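Local coordinates for uncharacterized protein (Bacteroides ovatus CL02T12C04, PDB 6PTM), which probably acts as an exo-carrageenase of glycoside hydrolase family 42, releasing sugar units from the chain ends of the algal galactan carrageenan, at residues 90-95 against 111-116; 567-572 against 622-627; 615-620 against 646-651. All blocks are in the same frame, centred on the assembly; numbering follows the deposited sequence.

Contact 1 of 3, residues 90-95 against 111-116; sequences NNIDAN and KYAKLL
Ala113, on the long helix 109-139, presses its methyl group against the first turn of the short helix 92-100, between Ile92 and Asn95; the contact is a helix-to-helix packing in the all-helical N-terminal part of the chain. The apolar part centres on this small side chain. Ala113 CB lies 3.5 Å from the carbonyl oxygen Ile92 O and also touches Asn95 CB, so backbone and side chains of the first turn grip it together. Ile92 reaches Ala113 CB with its CG2 branch, at 3.8 Å; this branch stands opposite the backbone N, while CD1 on the other branch comes near Ala113 O. At the more exposed margin Lys114 only brushes Ile92 CG2 with its CG. A turn further along, Leu116 lays CD2 against the amide of Asn95, the two side chains crossing at about a right angle, and Leu116 also touches Asp88 of helix 69-90.

No direct hydrogen bond joins the two segments, and the polar link is made through water. The amide of Asn95 is held at both ends from outside: ND2 donates to Asp88 OD1, and OD1 accepts from Asn98 ND2, which should fix its rotation. With chi1 at -72° the amide sits beside its own backbone N, turned toward helix 109-139. From there Asn95 ND2 gives a second hydrogen bond, 2.9 Å, to a water whose own proton goes to the backbone carbonyl Ala113 O at 2.6 Å.

Contact 2 of 3, residues 567-572 against 622-627; sequences FYTKAS and YAFKSD. With EDO (1,2-ethanediol), chain C.
Thr569 and Asp627 lock together two helix starts that follow strands of a five-stranded parallel sheet of flavodoxin-like strand order: Thr569 caps helix 570-575, and Phe624 is the N-cap residue of helix 625-636. On the tight side Thr569 OG1 donates to Asp627 OD2 at 2.6 Å, meeting it on the syn side, and accepts from Ala571 N in a capping bond. Asp627 OD2 also takes Phe624 N, which comes from above the carboxylate plane; this is the half of a capping box in which the third helix residue accepts from the N-cap backbone. One oxygen thus joins the starts of both helices, whose N-terminal ends would be expected to stabilise its negative charge. The carboxylate stands at the rim of the Phe567 ring, the two planes 85° apart, with Asp627 OD1 3.5 Å from Phe567 CZ. The same OD1 accepts from a water that also donates to Tyr568 O.

Beside this polar knot Ala571 CB packs over one face of Phe624, 4.0 Å from the ring centroid, a CH-pi contact, while Tyr622 CB rests against Ala571 O. Thr569 CG2 approaches Tyr622 O at 3.5 Å. Ser572 OG donates to the same carbonyl, Tyr622 O, at 2.7 Å, along one of its lone pairs.

The outer side, formed by Lys570, the outer rim of Phe624 and a 1,2-ethanediol probably from the crystallisation liquor, is looser. Of the Lys570 side chain, CB comes nearest the ring edge, 4.3 Å from Phe624 CE2. The chain, bent at chi3 (-76°), carries NZ away from the ring to a salt bridge with Asp410. The diol, also bonded by Asp369, brings O2 near Phe624 CZ and takes Lys570 NZ on its O1 at 2.8 Å.

Contact 3 of 3, residues 615-620 against 646-651; sequences IVVYKT and ESFKTD
Strand 614-617 runs out into the loop of residues 618-620, which meets the irregular loop 646-651 with Thr620 and Ser647 nearest, their CA atoms 4.4 Å apart. One backbone bond joins the segments: Phe648 N donates to Thr620 O at 2.7 Å, nearly straight (N-H...O 170°). Ser647 CA adds a CA-H...O contact to the same oxygen. Both Lys619 and Phe648 have positive phi, so each chain turns sharply where the two meet.

Ser647 supplies the second link. Its OG, on the backbone N side at chi1 -67°, accepts from Thr620 N at 2.8 Å in an almost linear bond. Asp644 positions this hydroxyl: its OD1 bonds to Ser647 OG, while OD2 accepts from Lys619 N. Thr620 OG1 in turn donates to Tyr618 O, from above the carbonyl plane, which ties the turn to itself.

On the side toward the strand Val617 CG1 lies over one face of the Phe648 ring, 4.0 Å from its centroid in a CH-pi contact, and also touches Ser647 CB at 3.6 Å. The ring's CE1 is flanked by Thr620 CG2, and its edge faces Thr620 O. On the outer side Lys619 and Glu646 run alongside each other in the same direction. Lys619 CG lies over the centre of one face of the Tyr618 ring, and the chain bends at chi3 and chi4 to bring NZ to the syn lone pair of Glu646 OE2, a salt bridge of 2.9 Å. The two loops follow the neighbouring strands 614-617 and 640-643, and so lie at the C-terminal ends of a parallel sheet with the flavodoxin-like strand order 2-1-3-4-5.

Contact 1 stands apart: it joins helices 92-100 and 109-139 near the N-terminal end, and its centre is 55 and 57 Å from those of contacts 2 and 3, on the opposite side of the chain's centre. Contacts 2 and 3 have centres 8 Å apart at the C-terminal edge of one five-stranded parallel sheet, where strands 564-567, 614-617 and 640-643 are neighbours. Their segments alternate along the chain: 567-572, 615-620, 622-627, 646-651. Two probable backbone bonds join them: Phe567 N to Val616 O pairs strands 564-567 and 614-617, and Ala623 N to Thr650 O ties the loop before helix 625-636 to loop 646-651, forming one connected region at the strand ends.

Contact 1 of 3, residues 90-95 against 111-116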
ATOM      1  N   ASN A  90      11.999 -16.577 -30.781  1.00 30.76           N
ATOM      2  CA  ASN A  90      11.185 -17.026 -31.947  1.00 30.69           C
ATOM      3  C   ASN A  90      10.130 -15.985 -32.332  1.00 30.70           C
ATOM      4  O   ASN A  90       9.469 -16.201 -33.361  1.00 33.30           O
ATOM      5  CB  ASN A  90      10.485 -18.357 -31.699  1.00 30.17           C
ATOM      6  CG  ASN A  90      11.461 -19.505 -31.660  1.00 32.49           C
ATOM      7  OD1 ASN A  90      12.514 -19.447 -32.286  1.00 34.35           O
ATOM      8  ND2 ASN A  90      11.127 -20.536 -30.906  1.00 31.28           N
ATOM      9  N   ASN A  91       9.970 -14.903 -31.576  1.00 27.11           N
ATOM     10  CA  ASN A  91       8.872 -13.933 -31.813  1.00 27.62           C
ATOM     11  C   ASN A  91       9.439 -12.522 -31.694  1.00 28.86           C
ATOM     12  O   ASN A  91       8.808 -11.710 -30.987  1.00 28.29           O
ATOM     13  CB  ASN A  91       7.707 -14.227 -30.863  1.00 28.57           C
ATOM     14  CG  ASN A  91       7.050 -15.562 -31.152  1.00 27.77           C
ATOM     15  OD1 ASN A  91       6.126 -15.624 -31.961  1.00 30.52           O
ATOM     16  ND2 ASN A  91       7.516 -16.626 -30.524  1.00 22.44           N
ATOM     17  N   ILE A  92      10.590 -12.245 -32.331  1.00 28.09           N
ATOM     18  CA  ILE A  92      11.268 -10.914 -32.240  1.00 30.46           C
ATOM     19  C   ILE A  92      10.245  -9.820 -32.586  1.00 30.52           C
ATOM     20  O   ILE A  92      10.230  -8.729 -31.908  1.00 29.02           O
ATOM     21  CB  ILE A  92      12.510 -10.788 -33.155  1.00 33.24           C
ATOM     22  CG1 ILE A  92      13.590 -11.866 -32.961  1.00 34.64           C
ATOM     23  CG2 ILE A  92      13.097  -9.383 -33.013  1.00 33.49           C
ATOM     24  CD1 ILE A  92      13.956 -12.160 -31.540  1.00 38.43           C
ATOM     25  N   ASP A  93       9.466 -10.061 -33.648  1.00 34.84           N
ATOM     26  CA  ASP A  93       8.537  -9.060 -34.245  1.00 34.78           C
ATOM     27  C   ASP A  93       7.512  -8.660 -33.177  1.00 30.64           C
ATOM     28  O   ASP A  93       7.256  -7.447 -32.986  1.00 30.03           O
ATOM     29  CB  ASP A  93       7.869  -9.626 -35.505  1.00 42.08           C
ATOM     30  CG  ASP A  93       8.810  -9.863 -36.691  1.00 53.11           C
ATOM     31  OD1 ASP A  93       9.969  -9.351 -36.677  1.00 47.34           O
ATOM     32  OD2 ASP A  93       8.379 -10.557 -37.637  1.00 55.62           O
ATOM     33  N   ALA A  94       6.982  -9.644 -32.461  1.00 28.18           N
ATOM     34  CA  ALA A  94       6.018  -9.400 -31.363  1.00 30.98           C
ATOM     35  C   ALA A  94       6.687  -8.511 -30.307  1.00 28.60           C
ATOM     36  O   ALA A  94       6.033  -7.562 -29.877  1.00 29.86           O
ATOM     37  CB  ALA A  94       5.466 -10.697 -30.819  1.00 29.81           C
ATOM     38  N   ASN A  95       7.978  -8.705 -29.986  1.00 27.50           N
ATOM     39  CA  ASN A  95       8.641  -7.894 -28.928  1.00 27.06           C
ATOM     40  C   ASN A  95       8.998  -6.505 -29.443  1.00 28.49           C
ATOM     41  O   ASN A  95       9.078  -5.577 -28.593  1.00 29.66           O
ATOM     42  CB  ASN A  95       9.820  -8.623 -28.263  1.00 27.90           C
ATOM     43  CG  ASN A  95       9.299  -9.735 -27.374  1.00 25.87           C
ATOM     44  OD1 ASN A  95       8.278  -9.561 -26.709  1.00 24.87           O
ATOM     45  ND2 ASN A  95       9.928 -10.894 -27.416  1.00 24.07           N
ATOM     46  N   LYS A 111      16.554  -3.211 -31.542  1.00 29.00           N
ATOM     47  CA  LYS A 111      17.756  -3.647 -30.790  1.00 32.62           C
ATOM     48  C   LYS A 111      17.310  -4.376 -29.519  1.00 31.56           C
ATOM     49  O   LYS A 111      17.903  -5.428 -29.188  1.00 28.81           O
ATOM     50  CB  LYS A 111      18.620  -2.466 -30.356  1.00 36.85           C
ATOM     51  CG  LYS A 111      19.752  -2.017 -31.273  1.00 40.85           C
ATOM     52  CD  LYS A 111      20.575  -0.932 -30.549  1.00 43.44           C
ATOM     53  CE  LYS A 111      21.850  -0.494 -31.230  1.00 45.59           C
ATOM     54  NZ  LYS A 111      21.616   0.588 -32.216  1.00 47.71           N
ATOM     55  N   TYR A 112      16.325  -3.812 -28.810  1.00 30.88           N
ATOM     56  CA  TYR A 112      15.848  -4.341 -27.504  1.00 31.74           C
ATOM     57  C   TYR A 112      15.208  -5.706 -27.714  1.00 26.10           C
ATOM     58  O   TYR A 112      15.468  -6.582 -26.928  1.00 23.39           O
ATOM     59  CB  TYR A 112      14.915  -3.360 -26.789  1.00 37.68           C
ATOM     60  CG  TYR A 112      15.703  -2.443 -25.903  1.00 43.71           C
ATOM     61  CD1 TYR A 112      16.130  -1.203 -26.356  1.00 52.14           C
ATOM     62  CD2 TYR A 112      16.132  -2.878 -24.660  1.00 48.03           C
ATOM     63  CE1 TYR A 112      16.900  -0.378 -25.554  1.00 56.37           C
ATOM     64  CE2 TYR A 112      16.898  -2.069 -23.845  1.00 51.25           C
ATOM     65  CZ  TYR A 112      17.277  -0.818 -24.298  1.00 55.46           C
ATOM     66  OH  TYR A 112      18.033  -0.027 -23.501  1.00 56.63           O
ATOM     67  N   ALA A 113      14.418  -5.874 -28.769  1.00 24.13           N
ATOM     68  CA  ALA A 113      13.735  -7.142 -29.059  1.00 24.77           C
ATOM     69  C   ALA A 113      14.801  -8.201 -29.387  1.00 24.81           C
ATOM     70  O   ALA A 113      14.672  -9.371 -28.925  1.00 24.74           O
ATOM     71  CB  ALA A 113      12.740  -6.939 -30.153  1.00 25.61           C
ATOM     72  N   LYS A 114      15.881  -7.794 -30.050  1.00 22.35           N
ATOM     73  CA  LYS A 114      16.981  -8.727 -30.407  1.00 23.76           C
ATOM     74  C   LYS A 114      17.758  -9.133 -29.155  1.00 21.58           C
ATOM     75  O   LYS A 114      18.113 -10.275 -29.074  1.00 22.73           O
ATOM     76  CB  LYS A 114      17.896  -8.093 -31.453  1.00 24.04           C
ATOM     77  CG  LYS A 114      17.290  -8.036 -32.844  1.00 24.99           C
ATOM     78  CD  LYS A 114      18.352  -7.881 -33.898  1.00 26.67           C
ATOM     79  CE  LYS A 114      17.833  -8.014 -35.311  1.00 25.40           C
ATOM     80  NZ  LYS A 114      17.114  -6.784 -35.689  1.00 31.07           N
ATOM     81  N   LEU A 115      18.033  -8.218 -28.227  1.00 22.09           N
ATOM     82  CA  LEU A 115      18.934  -8.508 -27.081  1.00 21.42           C
ATOM     83  C   LEU A 115      18.148  -9.155 -25.919  1.00 22.16           C
ATOM     84  O   LEU A 115      18.792  -9.792 -25.083  1.00 21.80           O
ATOM     85  CB  LEU A 115      19.676  -7.233 -26.666  1.00 24.06           C
ATOM     86  CG  LEU A 115      18.874  -6.136 -25.968  1.00 24.73           C
ATOM     87  CD1 LEU A 115      18.683  -6.427 -24.487  1.00 26.83           C
ATOM     88  CD2 LEU A 115      19.574  -4.793 -26.140  1.00 27.87           C
ATOM     89  N   LEU A 116      16.807  -9.090 -25.909  1.00 20.92           N
ATOM     90  CA  LEU A 116      15.963  -9.559 -24.774  1.00 21.26           C
ATOM     91  C   LEU A 116      16.227 -11.029 -24.441  1.00 21.07           C
ATOM     92  O   LEU A 116      16.444 -11.353 -23.262  1.00 19.32           O
ATOM     93  CB  LEU A 116      14.483  -9.284 -25.083  1.00 21.57           C
ATOM     94  CG  LEU A 116      13.483  -9.888 -24.094  1.00 22.78           C
ATOM     95  CD1 LEU A 116      13.701  -9.303 -22.704  1.00 23.28           C
ATOM     96  CD2 LEU A 116      12.037  -9.679 -24.556  1.00 22.86           C
TER
HETATM   97  O   HOH W   1      12.580 -10.806 -28.539  1.00 22.46           O

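Contact 2 of 3, residues 567-572 against 622-627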
ATOM      1  N   PHE A 567      -0.786  15.301  13.582  1.00 15.49           N
ATOM      2  CA  PHE A 567      -2.236  15.589  13.455  1.00 14.84           C
ATOM      3  C   PHE A 567      -2.639  15.789  11.994  1.00 14.00           C
ATOM      4  O   PHE A 567      -1.984  16.538  11.259  1.00 14.09           O
ATOM      5  CB  PHE A 567      -2.678  16.796  14.273  1.00 16.23           C
ATOM      6  CG  PHE A 567      -4.166  16.789  14.480  1.00 16.28           C
ATOM      7  CD1 PHE A 567      -4.992  17.566  13.693  1.00 16.14           C
ATOM      8  CD2 PHE A 567      -4.735  15.907  15.384  1.00 16.53           C
ATOM      9  CE1 PHE A 567      -6.367  17.509  13.871  1.00 17.53           C
ATOM     10  CE2 PHE A 567      -6.112  15.808  15.514  1.00 15.47           C
ATOM     11  CZ  PHE A 567      -6.918  16.636  14.780  1.00 16.06           C
ATOM     12  N   TYR A 568      -3.690  15.078  11.576  1.00 13.41           N
ATOM     13  CA  TYR A 568      -4.255  15.150  10.206  1.00 12.95           C
ATOM     14  C   TYR A 568      -5.736  15.514  10.329  1.00 13.84           C
ATOM     15  O   TYR A 568      -6.480  14.941  11.155  1.00 14.22           O
ATOM     16  CB  TYR A 568      -4.073  13.848   9.408  1.00 12.38           C
ATOM     17  CG  TYR A 568      -4.768  13.890   8.072  1.00 11.53           C
ATOM     18  CD1 TYR A 568      -4.179  14.531   7.003  1.00 12.36           C
ATOM     19  CD2 TYR A 568      -6.044  13.377   7.882  1.00 11.58           C
ATOM     20  CE1 TYR A 568      -4.840  14.667   5.793  1.00 13.06           C
ATOM     21  CE2 TYR A 568      -6.700  13.474   6.656  1.00 11.37           C
ATOM     22  CZ  TYR A 568      -6.108  14.149   5.614  1.00 11.54           C
ATOM     23  OH  TYR A 568      -6.698  14.265   4.380  1.00 13.17           O
ATOM     24  N   THR A 569      -6.194  16.457   9.530  1.00 14.84           N
ATOM     25  CA  THR A 569      -7.651  16.753   9.422  1.00 15.19           C
ATOM     26  C   THR A 569      -8.016  17.096   7.981  1.00 15.71           C
ATOM     27  O   THR A 569      -7.300  17.883   7.350  1.00 14.87           O
ATOM     28  CB  THR A 569      -8.108  17.875  10.354  1.00 14.85           C
ATOM     29  OG1 THR A 569      -9.516  18.041  10.113  1.00 13.98           O
ATOM     30  CG2 THR A 569      -7.316  19.153  10.188  1.00 14.22           C
ATOM     31  N   LYS A 570      -9.124  16.535   7.525  1.00 15.99           N
ATOM     32  CA  LYS A 570      -9.763  16.832   6.223  1.00 15.71           C
ATOM     33  C   LYS A 570     -10.122  18.316   6.140  1.00 15.21           C
ATOM     34  O   LYS A 570     -10.222  18.793   5.021  1.00 15.55           O
ATOM     35  CB  LYS A 570     -11.022  15.977   6.060  1.00 15.65           C
ATOM     36  CG  LYS A 570     -10.739  14.489   5.832  1.00 16.92           C
ATOM     37  CD  LYS A 570     -11.990  13.601   5.783  1.00 16.49           C
ATOM     38  CE  LYS A 570     -12.545  13.369   7.170  1.00 18.10           C
ATOM     39  NZ  LYS A 570     -13.828  12.621   7.170  1.00 19.37           N
ATOM     40  N   ALA A 571     -10.373  18.998   7.259  1.00 15.52           N
ATOM     41  CA  ALA A 571     -10.599  20.470   7.275  1.00 14.97           C
ATOM     42  C   ALA A 571      -9.466  21.206   6.537  1.00 15.14           C
ATOM     43  O   ALA A 571      -9.761  22.110   5.761  1.00 16.84           O
ATOM     44  CB  ALA A 571     -10.728  20.965   8.708  1.00 15.12           C
ATOM     45  N   SER A 572      -8.200  20.849   6.775  1.00 15.78           N
ATOM     46  CA  SER A 572      -7.037  21.476   6.091  1.00 14.38           C
ATOM     47  C   SER A 572      -6.792  20.854   4.718  1.00 14.36           C
ATOM     48  O   SER A 572      -6.448  21.634   3.831  1.00 15.34           O
ATOM     49  CB  SER A 572      -5.781  21.450   6.934  1.00 14.12           C
ATOM     50  OG  SER A 572      -5.843  22.389   7.997  1.00 13.30           O
ATOM     51  N   TYR A 622      -6.747  25.293   9.248  1.00 20.24           N
ATOM     52  CA  TYR A 622      -8.163  24.844   9.268  1.00 19.26           C
ATOM     53  C   TYR A 622      -8.336  23.596  10.142  1.00 19.94           C
ATOM     54  O   TYR A 622      -7.603  22.587   9.980  1.00 18.02           O
ATOM     55  CB  TYR A 622      -8.659  24.476   7.873  1.00 19.06           C
ATOM     56  CG  TYR A 622      -8.597  25.553   6.827  1.00 18.13           C
ATOM     57  CD1 TYR A 622      -9.730  26.269   6.509  1.00 17.00           C
ATOM     58  CD2 TYR A 622      -7.467  25.731   6.026  1.00 18.04           C
ATOM     59  CE1 TYR A 622      -9.732  27.199   5.487  1.00 17.84           C
ATOM     60  CE2 TYR A 622      -7.442  26.661   4.999  1.00 18.21           C
ATOM     61  CZ  TYR A 622      -8.574  27.423   4.754  1.00 19.20           C
ATOM     62  OH  TYR A 622      -8.633  28.306   3.720  1.00 19.84           O
ATOM     63  N   ALA A 623      -9.276  23.640  11.091  1.00 18.78           N
ATOM     64  CA  ALA A 623      -9.642  22.456  11.885  1.00 18.74           C
ATOM     65  C   ALA A 623     -11.138  22.487  12.135  1.00 18.74           C
ATOM     66  O   ALA A 623     -11.702  23.582  12.261  1.00 19.18           O
ATOM     67  CB  ALA A 623      -8.875  22.402  13.174  1.00 20.19           C
ATOM     68  N   PHE A 624     -11.752  21.312  12.215  1.00 18.18           N
ATOM     69  CA  PHE A 624     -13.130  21.163  12.750  1.00 17.33           C
ATOM     70  C   PHE A 624     -13.072  21.626  14.207  1.00 18.21           C
ATOM     71  O   PHE A 624     -12.065  21.316  14.916  1.00 14.92           O
ATOM     72  CB  PHE A 624     -13.632  19.723  12.598  1.00 17.47           C
ATOM     73  CG  PHE A 624     -13.765  19.253  11.168  1.00 17.29           C
ATOM     74  CD1 PHE A 624     -14.783  19.727  10.369  1.00 17.61           C
ATOM     75  CD2 PHE A 624     -12.848  18.375  10.609  1.00 17.64           C
ATOM     76  CE1 PHE A 624     -14.889  19.329   9.042  1.00 18.12           C
ATOM     77  CE2 PHE A 624     -12.967  17.957   9.287  1.00 17.45           C
ATOM     78  CZ  PHE A 624     -13.991  18.434   8.503  1.00 16.92           C
ATOM     79  N   LYS A 625     -14.123  22.290  14.684  1.00 20.90           N
ATOM     80  CA  LYS A 625     -14.233  22.519  16.150  1.00 23.79           C
ATOM     81  C   LYS A 625     -14.034  21.171  16.874  1.00 22.00           C
ATOM     82  O   LYS A 625     -13.333  21.125  17.894  1.00 21.99           O
ATOM     83  CB  LYS A 625     -15.540  23.240  16.519  1.00 25.94           C
ATOM     84  CG  LYS A 625     -15.567  23.829  17.938  1.00 28.53           C
ATOM     85  CD  LYS A 625     -16.798  24.687  18.292  1.00 30.19           C
ATOM     86  N   SER A 626     -14.589  20.077  16.381  1.00 19.69           N
ATOM     87  CA  SER A 626     -14.461  18.755  17.047  1.00 18.84           C
ATOM     88  C   SER A 626     -13.010  18.248  17.034  1.00 17.03           C
ATOM     89  O   SER A 626     -12.616  17.482  17.941  1.00 19.69           O
ATOM     90  CB  SER A 626     -15.437  17.775  16.438  1.00 20.51           C
ATOM     91  OG  SER A 626     -15.223  17.616  15.050  1.00 19.61           O
ATOM     92  N   ASP A 627     -12.177  18.690  16.103  1.00 17.49           N
ATOM     93  CA  ASP A 627     -10.726  18.353  16.130  1.00 16.98           C
ATOM     94  C   ASP A 627     -10.133  18.961  17.404  1.00 17.39           C
ATOM     95  O   ASP A 627      -9.458  18.255  18.159  1.00 17.23           O
ATOM     96  CB  ASP A 627      -9.943  18.888  14.920  1.00 15.33           C
ATOM     97  CG  ASP A 627     -10.157  18.154  13.605  1.00 15.99           C
ATOM     98  OD1 ASP A 627     -10.234  16.915  13.631  1.00 17.01           O
ATOM     99  OD2 ASP A 627     -10.151  18.824  12.557  1.00 15.95           O
TER
HETATM  100  C1  EDO C 802     -15.888  14.601   5.019  1.00 23.73           C
HETATM  101  O1  EDO C 802     -16.126  13.615   5.981  1.00 22.65           O
HETATM  102  C2  EDO C 802     -15.214  15.775   5.657  1.00 24.97           C
HETATM  103  O2  EDO C 802     -16.055  16.545   6.489  1.00 26.16           O
HETATM  104  O   HOH W   2      -9.033  14.892  12.296  1.00 13.92           O

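Contact 3 of 3, residues 615-620 against 646-651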
ATOM      1  N   ILE A 615       1.443  14.557  20.274  1.00 17.11           N
ATOM      2  CA  ILE A 615       0.860  14.934  18.963  1.00 17.95           C
ATOM      3  C   ILE A 615       1.587  16.193  18.474  1.00 17.62           C
ATOM      4  O   ILE A 615       1.734  17.180  19.245  1.00 16.08           O
ATOM      5  CB  ILE A 615      -0.664  15.100  19.110  1.00 17.64           C
ATOM      6  CG1 ILE A 615      -1.327  13.763  19.472  1.00 17.45           C
ATOM      7  CG2 ILE A 615      -1.280  15.758  17.877  1.00 17.68           C
ATOM      8  CD1 ILE A 615      -2.814  13.883  19.846  1.00 17.44           C
ATOM      9  N   VAL A 616       1.972  16.201  17.204  1.00 16.94           N
ATOM     10  CA  VAL A 616       2.554  17.410  16.580  1.00 16.91           C
ATOM     11  C   VAL A 616       1.491  17.975  15.647  1.00 16.93           C
ATOM     12  O   VAL A 616       0.833  17.191  14.970  1.00 17.19           O
ATOM     13  CB  VAL A 616       3.913  17.138  15.911  1.00 19.05           C
ATOM     14  CG1 VAL A 616       4.874  16.500  16.890  1.00 20.96           C
ATOM     15  CG2 VAL A 616       3.809  16.300  14.658  1.00 19.99           C
ATOM     16  N   VAL A 617       1.287  19.289  15.691  1.00 17.54           N
ATOM     17  CA  VAL A 617       0.297  19.994  14.837  1.00 18.35           C
ATOM     18  C   VAL A 617       1.057  21.041  14.031  1.00 17.57           C
ATOM     19  O   VAL A 617       1.580  22.017  14.621  1.00 17.84           O
ATOM     20  CB  VAL A 617      -0.870  20.603  15.635  1.00 19.01           C
ATOM     21  CG1 VAL A 617      -1.873  21.231  14.670  1.00 20.34           C
ATOM     22  CG2 VAL A 617      -1.542  19.587  16.539  1.00 20.59           C
ATOM     23  N   TYR A 618       1.162  20.795  12.730  1.00 17.86           N
ATOM     24  CA  TYR A 618       2.033  21.545  11.799  1.00 18.60           C
ATOM     25  C   TYR A 618       1.204  22.011  10.621  1.00 19.23           C
ATOM     26  O   TYR A 618       0.559  21.138   9.982  1.00 17.31           O
ATOM     27  CB  TYR A 618       3.193  20.677  11.306  1.00 18.44           C
ATOM     28  CG  TYR A 618       4.140  21.331  10.341  1.00 17.72           C
ATOM     29  CD1 TYR A 618       5.000  22.343  10.734  1.00 17.89           C
ATOM     30  CD2 TYR A 618       4.192  20.913   9.027  1.00 18.35           C
ATOM     31  CE1 TYR A 618       5.884  22.923   9.834  1.00 18.42           C
ATOM     32  CE2 TYR A 618       5.064  21.476   8.114  1.00 17.82           C
ATOM     33  CZ  TYR A 618       5.942  22.454   8.535  1.00 17.87           C
ATOM     34  OH  TYR A 618       6.792  22.970   7.617  1.00 18.66           O
ATOM     35  N   LYS A 619       1.251  23.329  10.362  1.00 16.33           N
ATOM     36  CA  LYS A 619       0.632  23.993   9.190  1.00 17.90           C
ATOM     37  C   LYS A 619      -0.773  23.423   8.936  1.00 17.13           C
ATOM     38  O   LYS A 619      -1.117  23.091   7.779  1.00 16.81           O
ATOM     39  CB  LYS A 619       1.573  23.846   7.995  1.00 21.25           C
ATOM     40  CG  LYS A 619       2.846  24.690   8.063  1.00 24.74           C
ATOM     41  CD  LYS A 619       3.389  25.001   6.664  1.00 29.49           C
ATOM     42  CE  LYS A 619       3.954  26.395   6.531  1.00 35.70           C
ATOM     43  NZ  LYS A 619       5.177  26.476   7.339  1.00 39.65           N
ATOM     44  N   THR A 620      -1.582  23.391   9.990  1.00 16.53           N
ATOM     45  CA  THR A 620      -2.985  22.922   9.970  1.00 17.01           C
ATOM     46  C   THR A 620      -3.878  24.076  10.426  1.00 17.94           C
ATOM     47  O   THR A 620      -4.505  23.997  11.485  1.00 17.36           O
ATOM     48  CB  THR A 620      -3.075  21.620  10.781  1.00 17.37           C
ATOM     49  OG1 THR A 620      -2.090  20.698  10.276  1.00 18.78           O
ATOM     50  CG2 THR A 620      -4.446  20.988  10.713  1.00 18.07           C
ATOM     51  N   GLU A 646       0.853  28.730  13.196  1.00 29.62           N
ATOM     52  CA  GLU A 646      -0.083  28.857  12.059  1.00 30.86           C
ATOM     53  C   GLU A 646      -1.301  27.937  12.240  1.00 29.13           C
ATOM     54  O   GLU A 646      -2.278  28.162  11.539  1.00 32.25           O
ATOM     55  CB  GLU A 646       0.602  28.497  10.740  1.00 36.73           C
ATOM     56  CG  GLU A 646       1.974  29.117  10.530  1.00 43.03           C
ATOM     57  CD  GLU A 646       2.563  28.675   9.200  1.00 45.27           C
ATOM     58  OE1 GLU A 646       1.830  28.714   8.213  1.00 54.10           O
ATOM     59  OE2 GLU A 646       3.720  28.233   9.160  1.00 45.17           O
ATOM     60  N   SER A 647      -1.297  26.966  13.156  1.00 23.56           N
ATOM     61  CA  SER A 647      -2.324  25.894  13.155  1.00 20.59           C
ATOM     62  C   SER A 647      -3.577  26.250  13.979  1.00 22.38           C
ATOM     63  O   SER A 647      -3.515  27.080  14.899  1.00 21.42           O
ATOM     64  CB  SER A 647      -1.696  24.614  13.563  1.00 17.95           C
ATOM     65  OG  SER A 647      -0.789  24.219  12.552  1.00 16.99           O
ATOM     66  N   PHE A 648      -4.711  25.623  13.661  1.00 20.49           N
ATOM     67  CA  PHE A 648      -5.949  25.708  14.473  1.00 20.49           C
ATOM     68  C   PHE A 648      -6.401  27.163  14.632  1.00 22.13           C
ATOM     69  O   PHE A 648      -6.817  27.497  15.710  1.00 21.51           O
ATOM     70  CB  PHE A 648      -5.696  25.061  15.839  1.00 20.62           C
ATOM     71  CG  PHE A 648      -5.595  23.554  15.829  1.00 20.21           C
ATOM     72  CD1 PHE A 648      -5.610  22.819  14.648  1.00 18.04           C
ATOM     73  CD2 PHE A 648      -5.497  22.861  17.026  1.00 19.95           C
ATOM     74  CE1 PHE A 648      -5.550  21.432  14.676  1.00 18.89           C
ATOM     75  CE2 PHE A 648      -5.444  21.475  17.046  1.00 20.63           C
ATOM     76  CZ  PHE A 648      -5.494  20.759  15.876  1.00 19.01           C
ATOM     77  N   LYS A 649      -6.401  27.957  13.562  1.00 23.87           N
ATOM     78  CA  LYS A 649      -6.833  29.389  13.552  1.00 24.67           C
ATOM     79  C   LYS A 649      -8.288  29.520  13.112  1.00 24.13           C
ATOM     80  O   LYS A 649      -8.955  30.404  13.626  1.00 23.49           O
ATOM     81  CB  LYS A 649      -6.030  30.210  12.545  1.00 27.38           C
ATOM     82  CG  LYS A 649      -4.539  30.255  12.814  1.00 32.37           C
ATOM     83  CD  LYS A 649      -4.228  30.645  14.234  1.00 32.10           C
ATOM     84  CE  LYS A 649      -2.846  31.245  14.357  1.00 35.43           C
ATOM     85  NZ  LYS A 649      -2.386  31.214  15.762  1.00 38.03           N
ATOM     86  N   THR A 650      -8.748  28.700  12.159  1.00 21.97           N
ATOM     87  CA  THR A 650     -10.158  28.746  11.694  1.00 21.69           C
ATOM     88  C   THR A 650     -10.824  27.367  11.673  1.00 24.04           C
ATOM     89  O   THR A 650     -10.134  26.314  11.810  1.00 23.52           O
ATOM     90  CB  THR A 650     -10.270  29.339  10.288  1.00 20.36           C
ATOM     91  OG1 THR A 650      -9.795  28.371   9.350  1.00 22.03           O
ATOM     92  CG2 THR A 650      -9.498  30.632  10.127  1.00 22.81           C
ATOM     93  N   ASP A 651     -12.136  27.386  11.438  1.00 21.42           N
ATOM     94  CA  ASP A 651     -12.904  26.153  11.153  1.00 20.21           C
ATOM     95  C   ASP A 651     -12.745  25.826   9.668  1.00 18.12           C
ATOM     96  O   ASP A 651     -11.957  26.524   8.970  1.00 17.38           O
ATOM     97  CB  ASP A 651     -14.364  26.297  11.584  1.00 20.38           C
ATOM     98  CG  ASP A 651     -15.137  27.381  10.874  1.00 21.01           C
ATOM     99  OD1 ASP A 651     -14.735  27.808   9.801  1.00 20.23           O
ATOM    100  OD2 ASP A 651     -16.146  27.780  11.411  1.00 26.10           O
TER